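Local coordinates for protein pectinesterase 1 (Solanum lycopersicum, PDB 1XG2) that hydrolyses the methyl esters of pectin, here as its pectinesterase domain bound to a specific inhibitor protein, and may prepare fruit cell walls for softening, at residues Val121-Ile127 with Phe142-Val148; Ala160-Gln164 with Phe292-Ile298; Phe252-Thr256 with Lys276-Tyr280. All blocks are in the same frame, centred on the assembly; numbering follows the deposited sequence.

Contact 1: Val121-Ile127 with Phe142-Val148; sequences VINRCRI and FYRDSYV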
# COMPACT_ATOMS: atom_id res chain seq x y z
N VAL A 121 12.02 -1.19 2.05
CA VAL A 121 12.68 0.06 1.75
C VAL A 121 12.87 0.17 0.24
O VAL A 121 13.34 -0.78 -0.40
CB VAL A 121 14.08 0.14 2.40
CG1 VAL A 121 14.77 1.48 2.03
CG2 VAL A 121 13.97 -0.01 3.89
N ILE A 122 12.49 1.32 -0.31
CA ILE A 122 12.72 1.65 -1.70
C ILE A 122 13.68 2.86 -1.67
O ILE A 122 13.29 3.95 -1.28
CB ILE A 122 11.37 1.93 -2.41
CG1 ILE A 122 10.52 0.65 -2.47
CG2 ILE A 122 11.58 2.39 -3.84
CD1 ILE A 122 9.84 0.29 -1.17
N ASN A 123 14.92 2.64 -2.09
CA ASN A 123 16.01 3.59 -1.94
C ASN A 123 16.63 3.92 -3.30
O ASN A 123 17.08 3.03 -4.00
CB ASN A 123 17.07 2.96 -1.05
CG ASN A 123 18.17 3.94 -0.65
OD1 ASN A 123 19.33 3.56 -0.47
ND2 ASN A 123 17.81 5.21 -0.56
N ARG A 124 16.65 5.19 -3.65
CA ARG A 124 17.28 5.66 -4.88
C ARG A 124 16.72 4.93 -6.10
O ARG A 124 17.47 4.44 -6.94
CB ARG A 124 18.80 5.48 -4.81
CG ARG A 124 19.47 6.30 -3.71
CD ARG A 124 20.99 6.40 -3.86
NE ARG A 124 21.64 5.10 -3.92
CZ ARG A 124 22.22 4.48 -2.89
NH1 ARG A 124 22.26 5.02 -1.68
NH2 ARG A 124 22.78 3.30 -3.08
N CYS A 125 15.39 4.85 -6.17
CA CYS A 125 14.70 4.23 -7.30
C CYS A 125 13.93 5.26 -8.09
O CYS A 125 13.59 6.30 -7.55
CB CYS A 125 13.73 3.17 -6.79
SG CYS A 125 14.59 1.74 -6.12
N ARG A 126 13.64 4.94 -9.35
CA ARG A 126 12.81 5.76 -10.21
C ARG A 126 11.58 4.90 -10.57
O ARG A 126 11.73 3.87 -11.17
CB ARG A 126 13.59 6.14 -11.47
CG ARG A 126 12.90 7.17 -12.36
CD ARG A 126 13.82 7.80 -13.44
NE ARG A 126 14.57 6.78 -14.15
CZ ARG A 126 14.18 6.17 -15.25
NH1 ARG A 126 13.03 6.48 -15.84
NH2 ARG A 126 14.96 5.24 -15.79
N ILE A 127 10.39 5.33 -10.17
CA ILE A 127 9.16 4.58 -10.44
C ILE A 127 8.36 5.42 -11.41
O ILE A 127 7.98 6.52 -11.10
CB ILE A 127 8.39 4.30 -9.14
CG1 ILE A 127 9.33 3.82 -8.01
CG2 ILE A 127 7.28 3.31 -9.39
CD1 ILE A 127 10.09 2.54 -8.29
N PHE A 142 8.99 2.37 3.48
CA PHE A 142 9.78 3.58 3.51
C PHE A 142 10.40 3.79 2.14
O PHE A 142 11.07 2.89 1.60
CB PHE A 142 10.88 3.44 4.56
CG PHE A 142 11.73 4.67 4.75
CD1 PHE A 142 11.17 5.87 5.16
CD2 PHE A 142 13.10 4.62 4.54
CE1 PHE A 142 11.97 6.99 5.32
CE2 PHE A 142 13.91 5.74 4.72
CZ PHE A 142 13.34 6.92 5.10
N TYR A 143 10.16 4.98 1.59
CA TYR A 143 10.71 5.43 0.33
C TYR A 143 11.66 6.58 0.60
O TYR A 143 11.30 7.55 1.26
CB TYR A 143 9.60 5.89 -0.62
CG TYR A 143 8.73 4.74 -1.06
CD1 TYR A 143 7.79 4.18 -0.19
CD2 TYR A 143 8.85 4.20 -2.33
CE1 TYR A 143 6.99 3.12 -0.58
CE2 TYR A 143 8.05 3.12 -2.73
CZ TYR A 143 7.14 2.57 -1.84
OH TYR A 143 6.36 1.49 -2.21
N ARG A 144 12.87 6.48 0.08
CA ARG A 144 13.93 7.43 0.35
C ARG A 144 14.70 7.75 -0.92
O ARG A 144 15.07 6.85 -1.67
CB ARG A 144 14.86 6.85 1.41
CG ARG A 144 16.06 7.70 1.77
CD ARG A 144 15.74 8.97 2.57
NE ARG A 144 16.94 9.81 2.66
CZ ARG A 144 17.24 10.61 3.68
NH1 ARG A 144 16.43 10.76 4.72
NH2 ARG A 144 18.37 11.30 3.63
N ASP A 145 15.00 9.03 -1.11
CA ASP A 145 15.86 9.50 -2.19
C ASP A 145 15.41 9.00 -3.57
O ASP A 145 16.23 8.72 -4.44
CB ASP A 145 17.30 9.07 -1.93
CG ASP A 145 17.94 9.80 -0.75
OD1 ASP A 145 19.01 9.35 -0.31
OD2 ASP A 145 17.45 10.81 -0.22
N SER A 146 14.10 8.89 -3.77
CA SER A 146 13.57 8.26 -4.97
C SER A 146 12.78 9.26 -5.81
O SER A 146 12.40 10.33 -5.34
CB SER A 146 12.70 7.05 -4.60
OG SER A 146 13.50 5.99 -4.06
N TYR A 147 12.55 8.90 -7.07
CA TYR A 147 11.76 9.68 -7.99
C TYR A 147 10.52 8.83 -8.30
O TYR A 147 10.65 7.68 -8.66
CB TYR A 147 12.61 9.91 -9.24
CG TYR A 147 12.07 10.79 -10.32
CD1 TYR A 147 12.48 12.12 -10.44
CD2 TYR A 147 11.22 10.27 -11.30
CE1 TYR A 147 12.01 12.93 -11.50
CE2 TYR A 147 10.76 11.04 -12.35
CZ TYR A 147 11.14 12.37 -12.46
OH TYR A 147 10.64 13.12 -13.53
N VAL A 148 9.34 9.39 -8.07
CA VAL A 148 8.09 8.73 -8.43
C VAL A 148 7.35 9.70 -9.34
O VAL A 148 7.10 10.85 -8.95
CB VAL A 148 7.22 8.41 -7.21
CG1 VAL A 148 5.98 7.64 -7.62
CG2 VAL A 148 8.02 7.62 -6.18
O HOH W 1 20.03 6.82 -0.18
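F142 and V121 meet on one face of a parallel sheet, CG1 of the valine lying at the edge of the ring, while F142 O accepts the N-H of I122 at 2.9 Å. Two successive coils of the right-handed beta-helix are laddered here. Y143 and I122 share the opposite face. With chi1 at -66° the CG1 of I122 stays beside the backbone N, and chi2 then carries CD1 over the phenol ring, 3.9 Å from its centroid. R144 N continues the ladder to I122 O. R144 O is gripped by R124 N at 3.0 Å and by S146 OG, which comes from above the carbonyl plane; N123 ND2 adds a weak bond. R124 and D145 turn the corner with matching positive phi, and a water joins D145 OD1 to N123 ND2 and R124 NH1; the other carboxylate oxygen, OD2, pairs with R144 NE in a salt bridge. S146 OG, besides donating to R144 O, receives C125 N at 3.1 Å, nearly straight at 172°. Y147 resumes the ladder, N to C125 O and O to I127 N, with its CD2 3.7 Å from R126 CG. V148 CG1 packs on I127 CB. Helix 301-304 covers V121 and F142 through W303 and L304, and R124 NE pairs with D96. Y143 stacks on F163 of strand 160-164, and V148 touches L168 of strand 167-170.

Contact 2: Ala160-Gln164 with Phe292-Ile298; sequences AVVFQ and FTVAKLI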
# COMPACT_ATOMS: atom_id res chain seq x y z
N ALA A 160 1.01 1.66 5.50
CA ALA A 160 1.53 2.69 6.37
C ALA A 160 2.88 3.03 5.75
O ALA A 160 3.80 2.20 5.75
CB ALA A 160 1.69 2.20 7.78
N VAL A 161 2.99 4.23 5.19
CA VAL A 161 4.10 4.56 4.30
C VAL A 161 4.58 6.00 4.48
O VAL A 161 3.78 6.94 4.54
CB VAL A 161 3.73 4.29 2.80
CG1 VAL A 161 2.56 5.13 2.35
CG2 VAL A 161 4.92 4.53 1.90
N VAL A 162 5.90 6.14 4.58
CA VAL A 162 6.56 7.44 4.57
C VAL A 162 7.48 7.59 3.36
O VAL A 162 8.32 6.73 3.08
CB VAL A 162 7.37 7.64 5.85
CG1 VAL A 162 8.12 8.97 5.83
CG2 VAL A 162 6.44 7.56 7.06
N PHE A 163 7.29 8.69 2.64
CA PHE A 163 8.17 9.15 1.57
C PHE A 163 9.03 10.26 2.14
O PHE A 163 8.51 11.24 2.68
CB PHE A 163 7.37 9.67 0.37
CG PHE A 163 6.55 8.63 -0.30
CD1 PHE A 163 5.30 8.30 0.20
CD2 PHE A 163 7.02 7.96 -1.43
CE1 PHE A 163 4.55 7.31 -0.40
CE2 PHE A 163 6.26 6.98 -2.03
CZ PHE A 163 5.03 6.66 -1.52
N GLN A 164 10.34 10.10 2.06
CA GLN A 164 11.26 11.07 2.60
C GLN A 164 12.32 11.42 1.58
O GLN A 164 12.97 10.54 1.04
CB GLN A 164 11.91 10.49 3.84
CG GLN A 164 12.16 11.47 4.92
CD GLN A 164 12.68 10.80 6.17
OE1 GLN A 164 13.77 10.23 6.15
NE2 GLN A 164 11.90 10.84 7.24
N PHE A 292 2.70 11.12 12.00
CA PHE A 292 3.02 10.81 10.60
C PHE A 292 4.51 10.71 10.33
O PHE A 292 4.91 10.58 9.18
CB PHE A 292 2.29 11.82 9.70
CG PHE A 292 0.81 11.83 9.95
CD1 PHE A 292 -0.00 10.83 9.42
CD2 PHE A 292 0.24 12.76 10.79
CE1 PHE A 292 -1.37 10.80 9.67
CE2 PHE A 292 -1.12 12.74 11.06
CZ PHE A 292 -1.94 11.76 10.50
N THR A 293 5.31 10.68 11.40
CA THR A 293 6.75 10.52 11.28
C THR A 293 7.11 9.06 11.14
O THR A 293 6.30 8.16 11.36
CB THR A 293 7.49 11.10 12.51
OG1 THR A 293 7.01 10.47 13.70
CG2 THR A 293 7.19 12.57 12.70
N VAL A 294 8.35 8.82 10.74
CA VAL A 294 8.86 7.46 10.60
C VAL A 294 8.71 6.69 11.91
O VAL A 294 8.30 5.53 11.93
CB VAL A 294 10.32 7.49 10.18
CG1 VAL A 294 11.02 6.17 10.44
CG2 VAL A 294 10.44 7.89 8.73
N ALA A 295 9.04 7.37 13.01
CA ALA A 295 8.96 6.77 14.34
C ALA A 295 7.54 6.28 14.67
O ALA A 295 7.37 5.17 15.17
CB ALA A 295 9.43 7.77 15.38
N LYS A 296 6.53 7.08 14.37
CA LYS A 296 5.18 6.76 14.82
C LYS A 296 4.35 5.99 13.79
O LYS A 296 3.57 5.12 14.17
CB LYS A 296 4.43 8.04 15.21
CG LYS A 296 5.10 8.83 16.32
CD LYS A 296 5.16 8.06 17.63
CE LYS A 296 5.99 8.81 18.67
NZ LYS A 296 6.18 8.01 19.92
N LEU A 297 4.47 6.32 12.51
CA LEU A 297 3.60 5.73 11.50
C LEU A 297 4.06 4.34 11.05
O LEU A 297 3.24 3.46 10.82
CB LEU A 297 3.45 6.66 10.29
CG LEU A 297 2.50 6.19 9.18
CD1 LEU A 297 1.06 6.10 9.67
CD2 LEU A 297 2.59 7.12 8.00
N ILE A 298 5.37 4.15 10.94
CA ILE A 298 5.95 2.89 10.51
C ILE A 298 6.93 2.25 11.51
O ILE A 298 7.63 1.31 11.17
CB ILE A 298 6.62 3.06 9.11
CG1 ILE A 298 7.79 4.06 9.14
CG2 ILE A 298 5.57 3.50 8.08
CD1 ILE A 298 8.57 4.12 7.81
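Strand 160-164 lies against segment 292-298, the CA of A160 6.1 Å from that of I298 and V162 nearest V294. V162 carries the centre of the contact. Its CG1, anti to the backbone N (chi1 178°), reaches CG2 of V294 at 3.9 Å, the two side chains crossing at about a right angle. Its CG2 turns into the helical segment, where CD2 of L297 lies 4.0 Å away and CD1 of I298 and the carbonyl oxygen of F292 lie close by. A160 CB lies 3.6 Å from L297 O and also faces I298 CG2. That same CG2 presses on A160 O at 3.2 Å, a tight spot. This is a short helix, 294-297, laid on the outer side of a beta-helix sheet, and T293 stands at its N-cap, OG1 accepting a weak bond from K296 N at 3.5 Å and also hydrogen-bonded to M290 O. Across the contact itself methyl groups meet one another and backbone oxygens. Q164 ends the row: its NE2 passes 3.6 Å from V294 CG2, while the amide hydrogens are spent on V312 O and Q198 OE1. F292 O accepts from S196 OG on the next strand, 194-198, and A160 also packs against I103 of the pectinesterase inhibitor chain.

Contact 3: Phe252-Thr256 with Lys276-Tyr280; sequences FALKT and KWPGY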
# COMPACT_ATOMS: atom_id res chain seq x y z
N PHE A 252 -18.52 12.48 -0.83
CA PHE A 252 -17.96 11.25 -0.28
C PHE A 252 -16.67 11.52 0.50
O PHE A 252 -15.75 12.17 -0.00
CB PHE A 252 -17.68 10.24 -1.39
CG PHE A 252 -16.97 8.98 -0.93
CD1 PHE A 252 -17.64 8.02 -0.18
CD2 PHE A 252 -15.63 8.76 -1.24
CE1 PHE A 252 -16.99 6.87 0.24
CE2 PHE A 252 -14.97 7.60 -0.82
CZ PHE A 252 -15.64 6.66 -0.10
N ALA A 253 -16.66 11.06 1.75
CA ALA A 253 -15.46 11.03 2.60
C ALA A 253 -15.05 12.36 3.20
O ALA A 253 -14.14 12.40 4.02
CB ALA A 253 -14.28 10.42 1.82
N LEU A 254 -15.70 13.45 2.83
CA LEU A 254 -15.16 14.78 3.13
C LEU A 254 -15.13 15.09 4.63
O LEU A 254 -14.31 15.89 5.08
CB LEU A 254 -15.90 15.88 2.35
CG LEU A 254 -15.88 15.73 0.83
CD1 LEU A 254 -16.44 16.99 0.17
CD2 LEU A 254 -14.48 15.41 0.31
N LYS A 255 -15.98 14.43 5.41
CA LYS A 255 -15.98 14.58 6.86
C LYS A 255 -15.11 13.57 7.59
O LYS A 255 -14.73 13.80 8.73
CB LYS A 255 -17.42 14.44 7.39
CG LYS A 255 -18.41 15.50 6.91
CD LYS A 255 -19.82 15.20 7.48
CE LYS A 255 -20.79 16.38 7.32
NZ LYS A 255 -22.18 15.91 7.09
N THR A 256 -14.82 12.43 6.95
CA THR A 256 -14.14 11.30 7.61
C THR A 256 -12.68 11.11 7.18
O THR A 256 -11.91 10.45 7.88
CB THR A 256 -14.91 10.00 7.35
OG1 THR A 256 -15.25 9.88 5.96
CG2 THR A 256 -16.27 10.00 8.08
N LYS A 276 -12.47 23.53 2.28
CA LYS A 276 -12.91 23.79 3.65
C LYS A 276 -13.52 22.54 4.28
O LYS A 276 -14.29 22.62 5.24
CB LYS A 276 -13.90 24.95 3.65
CG LYS A 276 -13.26 26.30 3.29
CD LYS A 276 -14.33 27.40 3.24
CE LYS A 276 -13.75 28.76 2.80
NZ LYS A 276 -12.37 29.04 3.31
N TRP A 277 -13.16 21.37 3.75
CA TRP A 277 -13.72 20.11 4.22
C TRP A 277 -13.40 19.96 5.71
O TRP A 277 -12.30 20.31 6.13
CB TRP A 277 -13.08 18.93 3.50
CG TRP A 277 -13.13 18.94 2.03
CD1 TRP A 277 -13.99 19.62 1.22
CD2 TRP A 277 -12.26 18.20 1.17
NE1 TRP A 277 -13.71 19.36 -0.10
CE2 TRP A 277 -12.66 18.48 -0.16
CE3 TRP A 277 -11.20 17.31 1.38
CZ2 TRP A 277 -12.02 17.90 -1.26
CZ3 TRP A 277 -10.57 16.74 0.29
CH2 TRP A 277 -10.98 17.04 -1.01
N PRO A 278 -14.33 19.44 6.50
CA PRO A 278 -14.06 19.14 7.91
C PRO A 278 -12.83 18.26 8.08
O PRO A 278 -12.07 18.44 9.05
CB PRO A 278 -15.33 18.40 8.36
CG PRO A 278 -16.40 18.90 7.46
CD PRO A 278 -15.73 19.12 6.13
N GLY A 279 -12.61 17.35 7.14
CA GLY A 279 -11.48 16.43 7.19
C GLY A 279 -10.14 17.01 6.76
O GLY A 279 -9.13 16.32 6.91
N TYR A 280 -10.13 18.23 6.22
CA TYR A 280 -8.89 18.91 5.86
C TYR A 280 -8.38 19.80 6.99
O TYR A 280 -9.13 20.60 7.56
CB TYR A 280 -9.04 19.76 4.59
CG TYR A 280 -7.78 20.56 4.35
CD1 TYR A 280 -6.60 19.93 4.00
CD2 TYR A 280 -7.76 21.94 4.54
CE1 TYR A 280 -5.42 20.64 3.82
CE2 TYR A 280 -6.58 22.67 4.36
CZ TYR A 280 -5.42 22.02 3.99
OH TYR A 280 -4.26 22.73 3.82
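L254 laid over the indole of W277 makes this a loop-to-loop contact, partly buried, between the connection leading into strand 258-262 and the one leading out of it toward 280-283. CD2 of L254 sits almost centrally above the six-membered ring, 3.6 Å from its centroid and 13° off the normal, a CH-pi contact. L254 CD1, the other branch, lies 3.6 Å from W277 NE1, so the leucine spreads over both rings of one face. W277 begins a type I beta turn closed by Y280 N to W277 O at 3.0 Å. P278 and G279 are its middle residues, and G279 N donates to L254 O at 3.0 Å, in the carbonyl plane. The absence of a side chain at G279 lets the backbone come this near to L254 O. On the outer side, P278 CG meets the aliphatic CG of K255 at 4.0 Å. Were W277 replaced by an alanine, L254 would probably lose the face it rests on, and its methyls would be left without that support. The turn lies at the end of the beta-helix near the substrate site: the W277 side chain is about 6 Å from that of R221, which probably binds pectin, and it also packs on W245.

In the fold
Contacts 1 and 2 are both buried and share one sheet: strands 140-144 and 160-164 are neighbours, joined by backbone pairing of Y143 with V162 and Q164. Contact 1 is coil on coil, built mainly from main-chain hydrogen bonds with polar side chains at the corner, whereas contact 2 sets a helix from much later in the chain against the sheet with methyl groups. Contact 3 lies nearer the surface, about 22 Å from contact 2 and 30 Å from contact 1 between centres, and touches neither. It joins two loops rather than regular elements, relying on one aromatic face and a single backbone bond. In sequence it falls between the two segments of contact 2.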